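Local structure of AxyAgu115A (Amphibacillus xylanus NBRC 15112, 6NPS) at residues L7-E10 against M11-D15; H41-E44 against L45-Y49; Y67-V70 against G71-P74; S73-L76 against D77-N80; Q492-A495 against G496-N499. The protein is a family GH115 alpha-glucuronidase that probably removes glucuronic acid side groups from arabinoglucuronoxylan. The protein carries 3 engineered substitutions. All coordinates share one frame; numbering follows the deposited sequence.

Overall arrangement
Contacts 1 to 4 follow in order along the N-terminal part of the chain; contact 5 comes over 400 residues later, in the family 115 glycoside hydrolase range. Contact 1, on strand 5-8 and helix 9-12, touches contact 2, at the end of helix 30-47; their centres are 11 Å apart. Contacts 3 and 4 share Ser73 and Pro74, with centres 7 Å apart, in the turn leading from strand 64-69 to helix 74-81. Contact 2 is about 25 Å from contact 3 and 17 Å from contact 5, after helix 482-494, centre to centre. All are local turns or helix ends; 1 and 2 tie helix 9-12 to helix 30-47, 3 and 4 lie at the mixed sheet's edge.

Contact 1 (L7-E10 against M11-D15); sequences LNQE and MLMTD
Met11 folds back against Asn8 at the start of the short, weakly bonded helix of about residues 9-12, where Asn8 is the N-cap residue. Met11 N donates to Asn8 OD1 at 3.1 Å (147° at the hydrogen), tilted modestly from the plane of that amide, and more weakly to Asn8 O. The amide oxygen faces the first helical turn because Asn8 CG lies between its own backbone N and carbonyl carbon (chi1 65°). The Met11 side chain crosses that of Asn8 at about a right angle: SD rests 3.7 Å from Leu7 CA, and CE lies 3.6 Å from Asn8 ND2. Leu12 follows, its N bonded to Gln9 O at 2.8 Å from above the carbonyl plane, while its CD2 meets Leu7 CD1 at 4.2 Å. These two leucines also cross nearly perpendicularly, and both pack on Phe47 of helix 30-47. The amide of Gln9 leads elsewhere, NE2 donating to the Phe47 carbonyl, which ties this little helix to the end of the longer one. At Met13 the helical bonding fades: its N makes weak bonds to the carbonyl oxygens of Gln9 and Glu10. The Met13 chain bends at its last torsion (chi3 -96°) and turns its methyl back over the preceding turn. CE thereby sits 3.5 Å from Gln9 CB and comes within 3.2 Å of Glu10 OE2.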
loop_
_atom_site.group_PDB
_atom_site.type_symbol
_atom_site.label_atom_id
_atom_site.label_comp_id
_atom_site.label_asym_id
_atom_site.label_seq_id
_atom_site.Cartn_x
_atom_site.Cartn_y
_atom_site.Cartn_z
ATOM N N LEU A 7 -38.979 -43.089 38.682
ATOM C CA LEU A 7 -39.637 -41.801 38.817
ATOM C C LEU A 7 -40.470 -41.577 37.562
ATOM O O LEU A 7 -39.964 -41.745 36.445
ATOM C CB LEU A 7 -38.611 -40.691 39.004
ATOM C CG LEU A 7 -39.157 -39.261 39.114
ATOM C CD1 LEU A 7 -40.332 -39.162 40.111
ATOM C CD2 LEU A 7 -38.033 -38.314 39.521
ATOM N N ASN A 8 -41.750 -41.248 37.727
ATOM C CA ASN A 8 -42.544 -40.935 36.546
ATOM C C ASN A 8 -43.538 -39.830 36.877
ATOM O O ASN A 8 -43.659 -39.396 38.030
ATOM C CB ASN A 8 -43.230 -42.190 35.960
ATOM C CG ASN A 8 -44.260 -42.805 36.885
ATOM O OD1 ASN A 8 -45.082 -42.111 37.479
ATOM N ND2 ASN A 8 -44.248 -44.143 36.975
ATOM N N GLN A 9 -44.226 -39.355 35.832
ATOM C CA GLN A 9 -45.154 -38.237 35.975
ATOM C C GLN A 9 -46.258 -38.534 36.982
ATOM O O GLN A 9 -46.657 -37.643 37.744
ATOM C CB GLN A 9 -45.788 -37.897 34.628
ATOM C CG GLN A 9 -44.884 -37.329 33.603
ATOM C CD GLN A 9 -45.654 -37.029 32.339
ATOM O OE1 GLN A 9 -46.565 -37.777 31.972
ATOM N NE2 GLN A 9 -45.314 -35.929 31.679
ATOM N N GLU A 10 -46.820 -39.749 36.942
ATOM C CA GLU A 10 -47.863 -40.129 37.896
ATOM C C GLU A 10 -47.404 -39.908 39.334
ATOM O O GLU A 10 -48.187 -39.478 40.191
ATOM C CB GLU A 10 -48.252 -41.595 37.710
ATOM C CG GLU A 10 -48.499 -42.018 36.280
ATOM C CD GLU A 10 -49.840 -41.551 35.725
ATOM O OE1 GLU A 10 -50.401 -42.275 34.870
ATOM O OE2 GLU A 10 -50.328 -40.469 36.121
ATOM N N MET A 11 -46.143 -40.191 39.602
ATOM C CA MET A 11 -45.616 -40.032 40.943
ATOM C C MET A 11 -45.652 -38.574 41.378
ATOM O O MET A 11 -45.673 -38.276 42.572
ATOM C CB MET A 11 -44.184 -40.569 41.023
ATOM C CG MET A 11 -44.092 -42.039 41.396
ATOM S SD MET A 11 -42.596 -42.823 40.765
ATOM C CE MET A 11 -43.193 -44.482 40.444
ATOM N N LEU A 12 -45.656 -37.665 40.407
ATOM C CA LEU A 12 -45.570 -36.247 40.724
ATOM C C LEU A 12 -46.919 -35.535 40.683
ATOM O O LEU A 12 -47.066 -34.484 41.318
ATOM C CB LEU A 12 -44.595 -35.547 39.768
ATOM C CG LEU A 12 -43.165 -36.087 39.748
ATOM C CD1 LEU A 12 -42.409 -35.609 38.491
ATOM C CD2 LEU A 12 -42.422 -35.653 40.980
ATOM N N MET A 13 -47.907 -36.091 39.990
ATOM C CA MET A 13 -49.193 -35.422 39.845
ATOM C C MET A 13 -50.009 -35.563 41.112
ATOM O O MET A 13 -50.010 -36.621 41.746
ATOM C CB MET A 13 -49.973 -36.004 38.667
ATOM C CG MET A 13 -49.505 -35.490 37.330
ATOM S SD MET A 13 -50.330 -36.364 36.000
ATOM C CE MET A 13 -49.116 -37.599 35.616
ATOM N N THR A 14 -50.739 -34.496 41.451
ATOM C CA THR A 14 -51.432 -34.433 42.739
ATOM C C THR A 14 -52.485 -35.525 42.892
ATOM O O THR A 14 -52.710 -36.001 44.010
ATOM C CB THR A 14 -52.071 -33.051 42.924
ATOM O OG1 THR A 14 -53.079 -32.855 41.931
ATOM C CG2 THR A 14 -51.010 -31.963 42.784
ATOM N N ASP A 15 -53.127 -35.948 41.796
ATOM C CA ASP A 15 -54.185 -36.953 41.902
ATOM C C ASP A 15 -53.658 -38.377 42.106
ATOM O O ASP A 15 -54.407 -39.236 42.577
ATOM C CB ASP A 15 -55.122 -36.897 40.684
ATOM C CG ASP A 15 -54.401 -37.155 39.339
ATOM O OD1 ASP A 15 -53.259 -37.660 39.319
ATOM O OD2 ASP A 15 -55.012 -36.852 38.286
#

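Contact 2 (H41-E44 against L45-Y49); sequences HDVE and LVFGY
The imidazole of His41 leans against Leu45 one turn further along helix 30-47, which runs to Phe47, Gly48 being the first residue beyond it. With CG of His41 opposite the backbone N (chi1 -176°), the ring runs toward the C-terminus and spans the leucine fork: CE1 is 3.7 Å from Leu45 CG and nearly as near both methyls. The two groups meet at a slant. On another side of the helix, Val43 CG1 touches Phe47 CD2 at 3.9 Å, while the Val43 carbonyl oxygen lies at the edge of the phenyl ring, near its plane. Val46 CG1 lies over one face of that ring, toward the rim. The same Val43 O takes the Phe47 N-H in a nearly straight bond of 2.9 Å. Asp42 turns away from the following residues to a salt bridge with Arg207. Glu44 is extended, and both its backbone and its carboxylate face the chain leaving the helix. Its O accepts from Gly48 N, where the chain swings to positive phi (88°), and its CA makes a C-H...O contact with Tyr49 O. At its far end, OE1 takes a bond of 2.9 Å from water 1, which reaches weakly back to Gly48 O.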
loop_
_atom_site.group_PDB
_atom_site.type_symbol
_atom_site.label_atom_id
_atom_site.label_comp_id
_atom_site.label_asym_id
_atom_site.label_seq_id
_atom_site.Cartn_x
_atom_site.Cartn_y
_atom_site.Cartn_z
ATOM N N HIS A 41 -36.079 -28.294 40.535
ATOM C CA HIS A 41 -36.523 -27.573 39.354
ATOM C C HIS A 41 -36.132 -28.325 38.079
ATOM O O HIS A 41 -36.911 -28.367 37.129
ATOM C CB HIS A 41 -35.979 -26.143 39.349
ATOM C CG HIS A 41 -36.497 -25.345 38.205
ATOM N ND1 HIS A 41 -35.751 -25.107 37.070
ATOM C CD2 HIS A 41 -37.726 -24.824 37.969
ATOM C CE1 HIS A 41 -36.484 -24.430 36.199
ATOM N NE2 HIS A 41 -37.685 -24.243 36.723
ATOM N N ASP A 42 -34.951 -28.962 38.057
ATOM C CA ASP A 42 -34.576 -29.813 36.927
ATOM C C ASP A 42 -35.568 -30.971 36.744
ATOM O O ASP A 42 -35.943 -31.304 35.611
ATOM C CB ASP A 42 -33.148 -30.341 37.115
ATOM C CG ASP A 42 -32.076 -29.215 37.201
ATOM O OD1 ASP A 42 -32.384 -28.020 36.963
ATOM O OD2 ASP A 42 -30.912 -29.540 37.532
ATOM N N VAL A 43 -36.024 -31.579 37.844
ATOM C CA VAL A 43 -37.036 -32.628 37.733
ATOM C C VAL A 43 -38.297 -32.082 37.062
ATOM O O VAL A 43 -38.886 -32.728 36.182
ATOM C CB VAL A 43 -37.331 -33.224 39.123
ATOM C CG1 VAL A 43 -38.544 -34.190 39.082
ATOM C CG2 VAL A 43 -36.057 -33.925 39.683
ATOM N N GLU A 44 -38.733 -30.890 37.470
ATOM C CA GLU A 44 -39.910 -30.275 36.856
ATOM C C GLU A 44 -39.710 -30.021 35.360
ATOM O O GLU A 44 -40.655 -30.134 34.571
ATOM C CB GLU A 44 -40.250 -28.964 37.565
ATOM C CG GLU A 44 -41.445 -28.226 36.987
ATOM C CD GLU A 44 -41.643 -26.854 37.631
ATOM O OE1 GLU A 44 -42.509 -26.090 37.141
ATOM O OE2 GLU A 44 -40.941 -26.541 38.628
ATOM N N LEU A 45 -38.494 -29.673 34.941
ATOM C CA LEU A 45 -38.304 -29.402 33.517
ATOM C C LEU A 45 -38.376 -30.675 32.698
ATOM O O LEU A 45 -38.804 -30.639 31.535
ATOM C CB LEU A 45 -36.960 -28.731 33.274
ATOM C CG LEU A 45 -36.786 -27.328 33.853
ATOM C CD1 LEU A 45 -35.347 -26.894 33.604
ATOM C CD2 LEU A 45 -37.767 -26.357 33.201
ATOM N N VAL A 46 -37.919 -31.788 33.265
ATOM C CA VAL A 46 -37.909 -33.066 32.554
ATOM C C VAL A 46 -39.308 -33.667 32.507
ATOM O O VAL A 46 -39.765 -34.142 31.450
ATOM C CB VAL A 46 -36.909 -34.024 33.235
ATOM C CG1 VAL A 46 -37.031 -35.434 32.653
ATOM C CG2 VAL A 46 -35.485 -33.501 33.102
ATOM N N PHE A 47 -40.004 -33.700 33.658
ATOM C CA PHE A 47 -41.292 -34.392 33.738
ATOM C C PHE A 47 -42.509 -33.488 33.573
ATOM O O PHE A 47 -43.603 -33.992 33.283
ATOM C CB PHE A 47 -41.380 -35.169 35.069
ATOM C CG PHE A 47 -40.377 -36.290 35.170
ATOM C CD1 PHE A 47 -40.641 -37.522 34.599
ATOM C CD2 PHE A 47 -39.151 -36.091 35.783
ATOM C CE1 PHE A 47 -39.693 -38.566 34.672
ATOM C CE2 PHE A 47 -38.215 -37.104 35.869
ATOM C CZ PHE A 47 -38.490 -38.356 35.301
ATOM N N GLY A 48 -42.363 -32.175 33.718
ATOM C CA GLY A 48 -43.488 -31.276 33.562
ATOM C C GLY A 48 -44.312 -31.021 34.805
ATOM O O GLY A 48 -45.352 -30.360 34.711
ATOM N N TYR A 49 -43.896 -31.517 35.970
ATOM C CA TYR A 49 -44.667 -31.311 37.191
ATOM C C TYR A 49 -43.702 -31.064 38.345
ATOM O O TYR A 49 -42.593 -31.606 38.376
ATOM C CB TYR A 49 -45.594 -32.515 37.490
ATOM C CG TYR A 49 -46.652 -32.776 36.420
ATOM C CD1 TYR A 49 -47.843 -32.054 36.397
ATOM C CD2 TYR A 49 -46.458 -33.744 35.445
ATOM C CE1 TYR A 49 -48.823 -32.291 35.417
ATOM C CE2 TYR A 49 -47.419 -33.984 34.460
ATOM C CZ TYR A 49 -48.597 -33.254 34.446
ATOM O OH TYR A 49 -49.553 -33.499 33.469
HETATM O O HOH W 1 -44.637 -27.146 35.516
#

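Contact 3 (Y67-V70 against G71-P74); sequences YGTV and GHSP
Two rotations set Thr69 and His72 side by side, pointing the same way. In Thr69, CG2 is the branch opposite the backbone N; in His72, CG stands beside the N (chi1 -63°). The methyl then comes up to the edge of the imidazole, in its plane, with Thr69 CG2 3.9 Å from His72 CD2. The same CD2 lies 3.8 Å from Val70 O, approached obliquely. The other branch of the threonine is engaged elsewhere: OG1 bonds with the hydroxyl of Thr123, so this hydrogen bond fixes the rotation while CG2 lies against the ring.

The backbone of the turn closes by the bond from His72 N to Thr69 O, 2.8 Å long, with the donor tilted out of the carbonyl plane. Gly71 occupies the third position with positive phi (79°), where a beta carbon would collide with Val70 O. The CB of Val70 points away from residues 71-74, although CG1 still lies 3.2 Å from Gly71 N, and the side chain touches Ile90. Water 2 accepts from Thr69 N at 3.1 Å and donates to His72 O at 2.8 Å, satisfying two backbone groups between the end of the strand and the chain leaving the turn. Ser73 then brings its CB back to Gly68 CA, 4.3 Å away. Gly68 and Val70 also pair with the neighbouring strand 109-117, at an edge of the mixed sheet. This is a type II beta turn with glycine in its third position, carrying strand 64-69 toward helix 74-81.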
loop_
_atom_site.group_PDB
_atom_site.type_symbol
_atom_site.label_atom_id
_atom_site.label_comp_id
_atom_site.label_asym_id
_atom_site.label_seq_id
_atom_site.Cartn_x
_atom_site.Cartn_y
_atom_site.Cartn_z
ATOM N N TYR A 67 -30.837 -37.510 50.262
ATOM C CA TYR A 67 -29.530 -36.910 50.062
ATOM C C TYR A 67 -28.997 -36.336 51.375
ATOM O O TYR A 67 -29.748 -36.061 52.311
ATOM C CB TYR A 67 -29.589 -35.817 49.000
ATOM C CG TYR A 67 -30.320 -34.566 49.451
ATOM C CD1 TYR A 67 -31.692 -34.429 49.251
ATOM C CD2 TYR A 67 -29.631 -33.525 50.104
ATOM C CE1 TYR A 67 -32.365 -33.305 49.678
ATOM C CE2 TYR A 67 -30.299 -32.392 50.541
ATOM C CZ TYR A 67 -31.662 -32.285 50.319
ATOM O OH TYR A 67 -32.328 -31.157 50.732
ATOM N N GLY A 68 -27.689 -36.154 51.439
ATOM C CA GLY A 68 -27.094 -35.649 52.659
ATOM C C GLY A 68 -25.590 -35.616 52.553
ATOM O O GLY A 68 -24.993 -36.166 51.617
ATOM N N THR A 69 -24.992 -34.935 53.535
ATOM C CA THR A 69 -23.551 -34.837 53.727
ATOM C C THR A 69 -23.190 -35.653 54.953
ATOM O O THR A 69 -23.832 -35.513 56.009
ATOM C CB THR A 69 -23.110 -33.379 53.933
ATOM O OG1 THR A 69 -23.610 -32.564 52.867
ATOM C CG2 THR A 69 -21.580 -33.263 53.971
ATOM N N VAL A 70 -22.194 -36.532 54.818
ATOM C CA VAL A 70 -21.785 -37.342 55.963
ATOM C C VAL A 70 -21.473 -36.425 57.143
ATOM O O VAL A 70 -20.905 -35.340 56.969
ATOM C CB VAL A 70 -20.559 -38.209 55.612
ATOM C CG1 VAL A 70 -20.108 -38.994 56.858
ATOM C CG2 VAL A 70 -20.842 -39.179 54.482
ATOM N N GLY A 71 -21.868 -36.844 58.350
ATOM C CA GLY A 71 -21.678 -35.997 59.498
ATOM C C GLY A 71 -22.691 -34.885 59.642
ATOM O O GLY A 71 -22.644 -34.151 60.630
ATOM N N HIS A 72 -23.614 -34.741 58.704
ATOM C CA HIS A 72 -24.666 -33.738 58.785
ATOM C C HIS A 72 -26.007 -34.358 58.429
ATOM O O HIS A 72 -26.886 -33.686 57.869
ATOM C CB HIS A 72 -24.392 -32.559 57.849
ATOM C CG HIS A 72 -23.157 -31.787 58.175
ATOM N ND1 HIS A 72 -23.059 -30.971 59.282
ATOM C CD2 HIS A 72 -21.975 -31.685 57.525
ATOM C CE1 HIS A 72 -21.862 -30.412 59.306
ATOM N NE2 HIS A 72 -21.192 -30.818 58.241
ATOM N N SER A 73 -26.161 -35.646 58.663
ATOM C CA SER A 73 -27.372 -36.335 58.231
ATOM C C SER A 73 -27.580 -37.504 59.153
ATOM O O SER A 73 -26.854 -38.508 59.069
ATOM C CB SER A 73 -27.288 -36.806 56.781
ATOM O OG SER A 73 -28.246 -37.834 56.578
ATOM N N PRO A 74 -28.525 -37.407 60.090
ATOM C CA PRO A 74 -28.837 -38.592 60.900
ATOM C C PRO A 74 -29.335 -39.757 60.053
ATOM O O PRO A 74 -29.012 -40.917 60.359
ATOM C CB PRO A 74 -29.896 -38.085 61.887
ATOM C CG PRO A 74 -30.291 -36.715 61.398
ATOM C CD PRO A 74 -29.154 -36.183 60.615
HETATM O O HOH W 2 -27.317 -33.606 55.120
#

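Contact 4 (S73-L76 against D77-N80); sequences SPLL and DELN
Leu79 packs back over Leu75 in the first turns of helix 74-81, which Ser73 caps at its N-terminus. From the backbone outward, Leu79 CB lies 3.7 Å from Leu75 O, and CG comes closer, 3.3 Å from the same oxygen, which also accepts the Leu79 N-H almost straight (173° at the hydrogen). At the fork, CD2 meets Leu75 CD1 at 4.1 Å, and CD1 looks toward Leu76 CD2 at the limit of contact. Leu75 reaches forward to this meeting because its CG stands opposite the backbone N (chi1 -172°). The three leucines form the buried face of the helix, lying on strands 97-106 and 109-117. Glu78 and Asp77 lie on the exposed side. Glu78 runs past the carbonyl of Pro74, which accepts its N-H in the carbonyl plane, and carries its OE2 on to a salt bridge with Arg57. At the cap, Ser73 OG takes the Leu76 N-H at 2.8 Å and is itself bonded to Glu25. Ser73 O receives a weak bond from Asp77 N. The Asp77 carboxylate turns back toward the same end, where water 3 accepts from Ser73 N at 2.7 Å and donates to Asp77 OD2 at 3.1 Å.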
loop_
_atom_site.group_PDB
_atom_site.type_symbol
_atom_site.label_atom_id
_atom_site.label_comp_id
_atom_site.label_asym_id
_atom_site.label_seq_id
_atom_site.Cartn_x
_atom_site.Cartn_y
_atom_site.Cartn_z
ATOM N N SER A 73 -26.161 -35.646 58.663
ATOM C CA SER A 73 -27.372 -36.335 58.231
ATOM C C SER A 73 -27.580 -37.504 59.153
ATOM O O SER A 73 -26.854 -38.508 59.069
ATOM C CB SER A 73 -27.288 -36.806 56.781
ATOM O OG SER A 73 -28.246 -37.834 56.578
ATOM N N PRO A 74 -28.525 -37.407 60.090
ATOM C CA PRO A 74 -28.837 -38.592 60.900
ATOM C C PRO A 74 -29.335 -39.757 60.053
ATOM O O PRO A 74 -29.012 -40.917 60.359
ATOM C CB PRO A 74 -29.896 -38.085 61.887
ATOM C CG PRO A 74 -30.291 -36.715 61.398
ATOM C CD PRO A 74 -29.154 -36.183 60.615
ATOM N N LEU A 75 -30.092 -39.472 58.971
ATOM C CA LEU A 75 -30.607 -40.537 58.107
ATOM C C LEU A 75 -29.469 -41.332 57.481
ATOM O O LEU A 75 -29.505 -42.570 57.442
ATOM C CB LEU A 75 -31.503 -39.956 56.997
ATOM C CG LEU A 75 -32.271 -40.991 56.133
ATOM C CD1 LEU A 75 -32.787 -42.201 56.902
ATOM C CD2 LEU A 75 -33.400 -40.366 55.312
ATOM N N LEU A 76 -28.467 -40.629 56.939
ATOM C CA LEU A 76 -27.312 -41.314 56.373
ATOM C C LEU A 76 -26.654 -42.228 57.385
ATOM O O LEU A 76 -26.249 -43.344 57.046
ATOM C CB LEU A 76 -26.298 -40.311 55.863
ATOM C CG LEU A 76 -26.725 -39.770 54.508
ATOM C CD1 LEU A 76 -25.610 -38.906 53.994
ATOM C CD2 LEU A 76 -27.056 -40.913 53.547
ATOM N N ASP A 77 -26.544 -41.774 58.637
ATOM C CA ASP A 77 -25.984 -42.621 59.678
ATOM C C ASP A 77 -26.867 -43.835 59.935
ATOM O O ASP A 77 -26.356 -44.942 60.148
ATOM C CB ASP A 77 -25.784 -41.811 60.953
ATOM C CG ASP A 77 -24.606 -40.857 60.847
ATOM O OD1 ASP A 77 -23.542 -41.295 60.350
ATOM O OD2 ASP A 77 -24.730 -39.682 61.264
ATOM N N GLU A 78 -28.190 -43.653 59.939
ATOM C CA GLU A 78 -29.082 -44.798 60.146
ATOM C C GLU A 78 -28.923 -45.826 59.032
ATOM O O GLU A 78 -28.849 -47.033 59.291
ATOM C CB GLU A 78 -30.540 -44.351 60.209
ATOM C CG GLU A 78 -30.966 -43.629 61.451
ATOM C CD GLU A 78 -32.349 -43.014 61.297
ATOM O OE1 GLU A 78 -32.520 -41.829 61.665
ATOM O OE2 GLU A 78 -33.255 -43.708 60.789
ATOM N N LEU A 79 -28.926 -45.360 57.774
ATOM C CA LEU A 79 -28.734 -46.264 56.644
ATOM C C LEU A 79 -27.426 -47.029 56.774
ATOM O O LEU A 79 -27.393 -48.253 56.586
ATOM C CB LEU A 79 -28.779 -45.479 55.342
ATOM C CG LEU A 79 -30.094 -44.760 55.012
ATOM C CD1 LEU A 79 -30.047 -44.256 53.580
ATOM C CD2 LEU A 79 -31.352 -45.631 55.217
ATOM N N ASN A 80 -26.349 -46.323 57.120
ATOM C CA ASN A 80 -25.056 -46.948 57.344
ATOM C C ASN A 80 -25.130 -47.981 58.461
ATOM O O ASN A 80 -24.634 -49.102 58.315
ATOM C CB ASN A 80 -24.029 -45.866 57.684
ATOM C CG ASN A 80 -22.625 -46.388 57.686
ATOM O OD1 ASN A 80 -22.129 -46.859 56.652
ATOM N ND2 ASN A 80 -21.960 -46.309 58.838
HETATM O O HOH W 3 -25.033 -36.602 60.932
#

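Contact 5 (Q492-A495 against G496-N499); sequences QQFA and GVFN
Phe494 and Phe498 form the aromatic part of this turn, their side chains lying alongside and pointing the same way. The ring centres are 5.1 Å apart and the planes are inclined at 47°, intermediate between a stack and a perpendicular pair. Phe498 CE2 stands over one face of the Phe494 ring, toward its rim, while CD2 touches Phe494 CG at 3.7 Å. Gln493 CB lies over the opposite face, also toward the rim, so both faces have a neighbour. Aliphatic packing adds Val497: its CB lies at the edge of the Phe494 ring, and its CG1 sits over the centre of the Phe498 ring.

Hydrogen bonding converges on one oxygen. Phe494 O accepts from Val497 N at 2.9 Å, from above the carbonyl plane, and from Phe498 N at 3.3 Å, nearly in line with its C=O bond. Between these ends, Ala495 and Gly496 have type II turn angles; the positive phi of Gly496 (80°) would jam a beta carbon against Ala495 O.

The turn thus joins helix 482-494 to helix 500-519, with Asn499 capping the latter. Phe494 packs on Val571 of helix 564-596, and Phe498 on Lys503 and Val506 of helix 500-519.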
loop_
_atom_site.group_PDB
_atom_site.type_symbol
_atom_site.label_atom_id
_atom_site.label_comp_id
_atom_site.label_asym_id
_atom_site.label_seq_id
_atom_site.Cartn_x
_atom_site.Cartn_y
_atom_site.Cartn_z
ATOM N N GLN A 492 -25.007 -33.734 25.011
ATOM C CA GLN A 492 -25.474 -33.184 26.284
ATOM C C GLN A 492 -26.350 -31.950 26.080
ATOM O O GLN A 492 -27.348 -31.769 26.781
ATOM C CB GLN A 492 -24.255 -32.864 27.146
ATOM C CG GLN A 492 -24.493 -32.346 28.540
ATOM C CD GLN A 492 -23.151 -32.176 29.278
ATOM O OE1 GLN A 492 -22.345 -31.292 28.943
ATOM N NE2 GLN A 492 -22.891 -33.051 30.244
ATOM N N GLN A 493 -26.005 -31.083 25.117
ATOM C CA GLN A 493 -26.848 -29.924 24.840
ATOM C C GLN A 493 -28.044 -30.239 23.938
ATOM O O GLN A 493 -29.071 -29.571 24.050
ATOM C CB GLN A 493 -26.052 -28.802 24.178
ATOM C CG GLN A 493 -24.670 -28.548 24.706
ATOM C CD GLN A 493 -24.587 -28.580 26.207
ATOM O OE1 GLN A 493 -25.500 -28.115 26.893
ATOM N NE2 GLN A 493 -23.491 -29.146 26.736
ATOM N N PHE A 494 -27.930 -31.189 22.998
ATOM C CA PHE A 494 -28.908 -31.270 21.913
ATOM C C PHE A 494 -29.587 -32.638 21.799
ATOM O O PHE A 494 -30.258 -32.902 20.795
ATOM C CB PHE A 494 -28.254 -30.883 20.592
ATOM C CG PHE A 494 -27.826 -29.453 20.561
ATOM C CD1 PHE A 494 -28.770 -28.439 20.685
ATOM C CD2 PHE A 494 -26.490 -29.107 20.449
ATOM C CE1 PHE A 494 -28.372 -27.088 20.694
ATOM C CE2 PHE A 494 -26.091 -27.738 20.468
ATOM C CZ PHE A 494 -27.040 -26.755 20.593
ATOM N N ALA A 495 -29.470 -33.494 22.818
ATOM C CA ALA A 495 -30.217 -34.748 22.825
ATOM C C ALA A 495 -31.698 -34.468 22.623
ATOM O O ALA A 495 -32.274 -33.605 23.286
ATOM C CB ALA A 495 -30.004 -35.488 24.146
ATOM N N GLY A 496 -32.313 -35.178 21.680
ATOM C CA GLY A 496 -33.721 -34.974 21.427
ATOM C C GLY A 496 -34.043 -33.768 20.576
ATOM O O GLY A 496 -35.185 -33.643 20.119
ATOM N N VAL A 497 -33.083 -32.878 20.346
ATOM C CA VAL A 497 -33.281 -31.733 19.466
ATOM C C VAL A 497 -32.903 -32.073 18.031
ATOM O O VAL A 497 -33.639 -31.786 17.079
ATOM C CB VAL A 497 -32.446 -30.541 19.980
ATOM C CG1 VAL A 497 -32.701 -29.332 19.112
ATOM C CG2 VAL A 497 -32.723 -30.262 21.454
ATOM N N PHE A 498 -31.721 -32.647 17.869
ATOM C CA PHE A 498 -31.110 -32.907 16.579
ATOM C C PHE A 498 -30.972 -34.414 16.399
ATOM O O PHE A 498 -30.696 -35.135 17.363
ATOM C CB PHE A 498 -29.742 -32.236 16.534
ATOM C CG PHE A 498 -29.798 -30.735 16.393
ATOM C CD1 PHE A 498 -30.715 -30.144 15.516
ATOM C CD2 PHE A 498 -28.922 -29.921 17.097
ATOM C CE1 PHE A 498 -30.758 -28.757 15.362
ATOM C CE2 PHE A 498 -28.943 -28.542 16.937
ATOM C CZ PHE A 498 -29.867 -27.952 16.074
ATOM N N ASN A 499 -31.176 -34.904 15.186
ATOM C CA ASN A 499 -30.932 -36.320 14.969
ATOM C C ASN A 499 -29.428 -36.539 14.773
ATOM O O ASN A 499 -28.614 -35.603 14.835
ATOM C CB ASN A 499 -31.773 -36.839 13.796
ATOM C CG ASN A 499 -31.478 -36.134 12.489
ATOM O OD1 ASN A 499 -30.345 -35.722 12.209
ATOM N ND2 ASN A 499 -32.507 -36.011 11.652
#